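Local coordinates for angiopoietin-related protein 6 (Homo sapiens, PDB 6Y43), which is a secreted angiopoietin-like protein whose fibrinogen-like globe binds calcium and probably mediates recognition of partner molecules in growth-factor and immune signalling, at residues S139-T150 and G168-S178. Residues are numbered along the deposited sequence; the frame is centred on the assembly and turned at random.
Sequences SLSWHNDKPFST and GGWWYHACAHS. With EDO (1,2-ethanediol), chain D.
Trp142 slots its indole between two imidazoles. CG stands anti to the backbone N (chi1 -152°), swinging the ring toward residues 173-177. From the root, CB lies over the His177 face, 3.5 Å from His177 ND1; CE3 continues across that face, 3.4 Å from His177 CD2, in an offset stack. On the other face of the indole, His173 makes a face-to-face stack with the six-membered ring, planes 16° apart: CG, CD1, CD2 and CE2 lie against His173 ND1 or CE1, Trp142 NE1 is 3.2 Å from His173 CE1, and CZ2 lies by His173 NE2. At the far edge CZ3 and CH2 meet the Ala174 backbone. His173 ND1-H runs almost straight to Trp142 O (2.8 Å), while Lys146 CE covers its other face and Lys146 NZ reaches Ser157. With an alanine at Trp142, both imidazoles would probably lose their stacking partner, His173 keeping its bond to the backbone O. Deeper, His143 ND1 donates to Trp171 O (2.7 Å); its NE2 accepts a longer, bent bond from His177 N (3.1 Å), tilted from the imidazole plane. Both loops lie on the calcium-binding side of the fibrinogen-like fold, where Cys175 is disulfide-bonded to Cys162. Donating through ND1 and accepting through NE2, His143 is probably neutral.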
# COMPACT_ATOMS: atom_id res chain seq x y z
N SER A 139 -9.96 -8.91 -0.32
CA SER A 139 -9.95 -8.50 -1.71
C SER A 139 -8.53 -8.29 -2.25
O SER A 139 -8.38 -7.75 -3.35
CB SER A 139 -10.79 -7.25 -1.91
OG SER A 139 -12.16 -7.51 -1.61
N LEU A 140 -7.51 -8.76 -1.54
CA LEU A 140 -6.16 -8.82 -2.08
C LEU A 140 -5.67 -10.25 -2.35
O LEU A 140 -4.69 -10.41 -3.08
CB LEU A 140 -5.16 -8.15 -1.14
CG LEU A 140 -3.83 -7.68 -1.72
CD1 LEU A 140 -3.92 -6.64 -2.82
CD2 LEU A 140 -2.96 -7.16 -0.55
N SER A 141 -6.33 -11.28 -1.83
CA SER A 141 -5.79 -12.62 -1.98
C SER A 141 -5.76 -13.05 -3.44
O SER A 141 -4.88 -13.81 -3.84
CB SER A 141 -6.60 -13.60 -1.14
OG SER A 141 -6.02 -13.72 0.15
N TRP A 142 -6.70 -12.54 -4.26
CA TRP A 142 -6.68 -12.91 -5.68
C TRP A 142 -5.43 -12.42 -6.39
O TRP A 142 -5.14 -12.88 -7.51
CB TRP A 142 -7.90 -12.33 -6.37
CG TRP A 142 -8.37 -13.11 -7.59
CD1 TRP A 142 -8.48 -14.46 -7.70
CD2 TRP A 142 -8.83 -12.57 -8.82
NE1 TRP A 142 -8.98 -14.81 -8.94
CE2 TRP A 142 -9.21 -13.65 -9.65
CE3 TRP A 142 -8.96 -11.27 -9.33
CZ2 TRP A 142 -9.68 -13.47 -10.93
CZ3 TRP A 142 -9.44 -11.10 -10.62
CH2 TRP A 142 -9.78 -12.19 -11.40
N HIS A 143 -4.69 -11.51 -5.78
CA HIS A 143 -3.50 -10.95 -6.37
C HIS A 143 -2.23 -11.62 -5.89
O HIS A 143 -1.13 -11.26 -6.35
CB HIS A 143 -3.47 -9.46 -6.05
CG HIS A 143 -4.64 -8.75 -6.64
ND1 HIS A 143 -4.66 -8.33 -7.95
CD2 HIS A 143 -5.87 -8.47 -6.13
CE1 HIS A 143 -5.82 -7.75 -8.20
NE2 HIS A 143 -6.57 -7.82 -7.12
N ASN A 144 -2.35 -12.58 -5.00
CA ASN A 144 -1.19 -13.32 -4.52
C ASN A 144 -0.43 -13.97 -5.68
O ASN A 144 -1.03 -14.56 -6.59
CB ASN A 144 -1.68 -14.36 -3.54
CG ASN A 144 -0.65 -14.82 -2.58
OD1 ASN A 144 0.54 -14.52 -2.72
ND2 ASN A 144 -1.10 -15.52 -1.55
N ASP A 145 0.90 -13.87 -5.63
CA ASP A 145 1.78 -14.48 -6.62
C ASP A 145 1.46 -13.99 -8.03
O ASP A 145 1.56 -14.76 -9.00
CB ASP A 145 1.71 -16.01 -6.57
CG ASP A 145 2.87 -16.69 -7.30
OD1 ASP A 145 3.90 -16.05 -7.58
OD2 ASP A 145 2.69 -17.89 -7.61
N LYS A 146 1.04 -12.74 -8.13
CA LYS A 146 0.96 -12.06 -9.40
C LYS A 146 2.10 -11.04 -9.52
O LYS A 146 2.50 -10.43 -8.52
CB LYS A 146 -0.38 -11.34 -9.56
CG LYS A 146 -1.60 -12.27 -9.72
CD LYS A 146 -1.52 -13.11 -11.00
CE LYS A 146 -2.55 -14.22 -10.95
NZ LYS A 146 -2.41 -15.12 -12.14
N PRO A 147 2.65 -10.88 -10.71
CA PRO A 147 3.70 -9.88 -10.92
C PRO A 147 3.10 -8.49 -10.92
O PRO A 147 1.90 -8.31 -11.11
CB PRO A 147 4.26 -10.25 -12.29
CG PRO A 147 3.12 -10.89 -13.00
CD PRO A 147 2.30 -11.59 -11.96
N PHE A 148 3.96 -7.50 -10.69
CA PHE A 148 3.54 -6.11 -10.74
C PHE A 148 3.52 -5.60 -12.17
O PHE A 148 4.53 -5.69 -12.89
CB PHE A 148 4.47 -5.24 -9.87
CG PHE A 148 3.85 -3.94 -9.43
CD1 PHE A 148 3.05 -3.89 -8.31
CD2 PHE A 148 4.11 -2.77 -10.11
CE1 PHE A 148 2.50 -2.69 -7.88
CE2 PHE A 148 3.56 -1.57 -9.68
CZ PHE A 148 2.75 -1.54 -8.57
N SER A 149 2.37 -5.07 -12.60
CA SER A 149 2.17 -4.53 -13.93
C SER A 149 1.98 -3.02 -13.89
O SER A 149 1.34 -2.47 -12.99
CB SER A 149 0.93 -5.14 -14.62
OG SER A 149 1.10 -6.48 -15.02
N THR A 150 2.50 -2.35 -14.93
CA THR A 150 2.12 -0.97 -15.27
C THR A 150 1.70 -0.94 -16.74
O THR A 150 1.79 -1.94 -17.45
CB THR A 150 3.27 0.01 -15.00
OG1 THR A 150 4.42 -0.36 -15.77
CG2 THR A 150 3.63 0.05 -13.53
N GLY A 168 -3.81 1.90 -12.47
CA GLY A 168 -2.81 1.81 -11.44
C GLY A 168 -1.60 1.02 -11.91
O GLY A 168 -1.56 0.43 -12.98
N GLY A 169 -0.55 1.08 -11.07
CA GLY A 169 0.44 0.01 -11.03
C GLY A 169 -0.03 -0.97 -9.97
O GLY A 169 -0.39 -0.57 -8.86
N TRP A 170 -0.06 -2.26 -10.32
CA TRP A 170 -0.64 -3.22 -9.39
C TRP A 170 -0.30 -4.62 -9.84
O TRP A 170 0.09 -4.85 -10.99
CB TRP A 170 -2.15 -3.03 -9.34
CG TRP A 170 -2.92 -3.56 -8.13
CD1 TRP A 170 -3.85 -4.55 -8.14
CD2 TRP A 170 -2.87 -3.06 -6.78
NE1 TRP A 170 -4.37 -4.71 -6.88
CE2 TRP A 170 -3.78 -3.81 -6.03
CE3 TRP A 170 -2.12 -2.06 -6.14
CZ2 TRP A 170 -3.99 -3.60 -4.67
CZ3 TRP A 170 -2.33 -1.84 -4.80
CH2 TRP A 170 -3.26 -2.62 -4.07
N TRP A 171 -0.53 -5.56 -8.92
CA TRP A 171 -0.36 -6.98 -9.19
C TRP A 171 -1.64 -7.52 -9.85
O TRP A 171 -2.35 -8.37 -9.32
CB TRP A 171 -0.02 -7.72 -7.90
CG TRP A 171 1.15 -7.12 -7.13
CD1 TRP A 171 2.48 -7.40 -7.29
CD2 TRP A 171 1.07 -6.14 -6.08
NE1 TRP A 171 3.23 -6.67 -6.40
CE2 TRP A 171 2.39 -5.90 -5.64
CE3 TRP A 171 0.02 -5.45 -5.45
CZ2 TRP A 171 2.69 -5.00 -4.62
CZ3 TRP A 171 0.33 -4.56 -4.44
CH2 TRP A 171 1.65 -4.34 -4.04
N TYR A 172 -1.96 -6.93 -10.99
CA TYR A 172 -3.22 -7.24 -11.65
C TYR A 172 -3.31 -8.72 -12.02
O TYR A 172 -2.32 -9.36 -12.41
CB TYR A 172 -3.41 -6.36 -12.90
CG TYR A 172 -3.75 -4.89 -12.61
CD1 TYR A 172 -4.93 -4.54 -11.95
CD2 TYR A 172 -2.91 -3.87 -13.02
CE1 TYR A 172 -5.22 -3.22 -11.68
CE2 TYR A 172 -3.21 -2.55 -12.75
CZ TYR A 172 -4.40 -2.23 -12.10
OH TYR A 172 -4.68 -0.89 -11.83
N HIS A 173 -4.54 -9.25 -11.89
CA HIS A 173 -4.90 -10.61 -12.23
C HIS A 173 -5.73 -10.52 -13.48
O HIS A 173 -5.18 -10.29 -14.58
CB HIS A 173 -5.64 -11.26 -11.05
CG HIS A 173 -5.88 -12.73 -11.19
ND1 HIS A 173 -5.91 -13.58 -10.11
CD2 HIS A 173 -6.12 -13.50 -12.28
CE1 HIS A 173 -6.15 -14.81 -10.53
NE2 HIS A 173 -6.28 -14.79 -11.84
N ALA A 174 -7.06 -10.61 -13.41
CA ALA A 174 -7.93 -10.49 -14.58
C ALA A 174 -9.31 -9.93 -14.24
O ALA A 174 -10.34 -10.58 -14.45
CB ALA A 174 -8.07 -11.86 -15.26
N CYS A 175 -9.39 -8.68 -13.74
CA CYS A 175 -8.24 -7.82 -13.51
C CYS A 175 -7.94 -7.60 -12.04
O CYS A 175 -6.77 -7.62 -11.61
CB CYS A 175 -8.43 -6.43 -14.12
SG CYS A 175 -8.07 -6.42 -15.89
N ALA A 176 -9.00 -7.36 -11.24
CA ALA A 176 -8.72 -7.05 -9.85
C ALA A 176 -9.92 -7.16 -8.93
O ALA A 176 -11.04 -6.74 -9.25
CB ALA A 176 -8.14 -5.63 -9.69
N HIS A 177 -9.64 -7.67 -7.74
CA HIS A 177 -10.52 -7.52 -6.59
C HIS A 177 -10.25 -6.23 -5.82
O HIS A 177 -11.13 -5.77 -5.09
CB HIS A 177 -10.37 -8.73 -5.68
CG HIS A 177 -11.00 -9.97 -6.23
ND1 HIS A 177 -11.06 -11.15 -5.54
CD2 HIS A 177 -11.57 -10.21 -7.44
CE1 HIS A 177 -11.67 -12.06 -6.28
NE2 HIS A 177 -11.99 -11.52 -7.44
N SER A 178 -9.06 -5.64 -5.95
CA SER A 178 -8.74 -4.38 -5.31
C SER A 178 -7.92 -3.54 -6.28
O SER A 178 -7.19 -4.08 -7.11
CB SER A 178 -7.96 -4.60 -4.01
OG SER A 178 -6.88 -5.48 -4.15
C1 EDO D . 0.25 2.90 -14.57
O1 EDO D . 0.16 1.52 -14.95
C2 EDO D . 0.81 3.70 -15.75
O2 EDO D . 2.13 3.22 -16.05
O HOH W 1 -9.40 -11.67 -3.39
O HOH W 2 0.12 -8.18 -13.10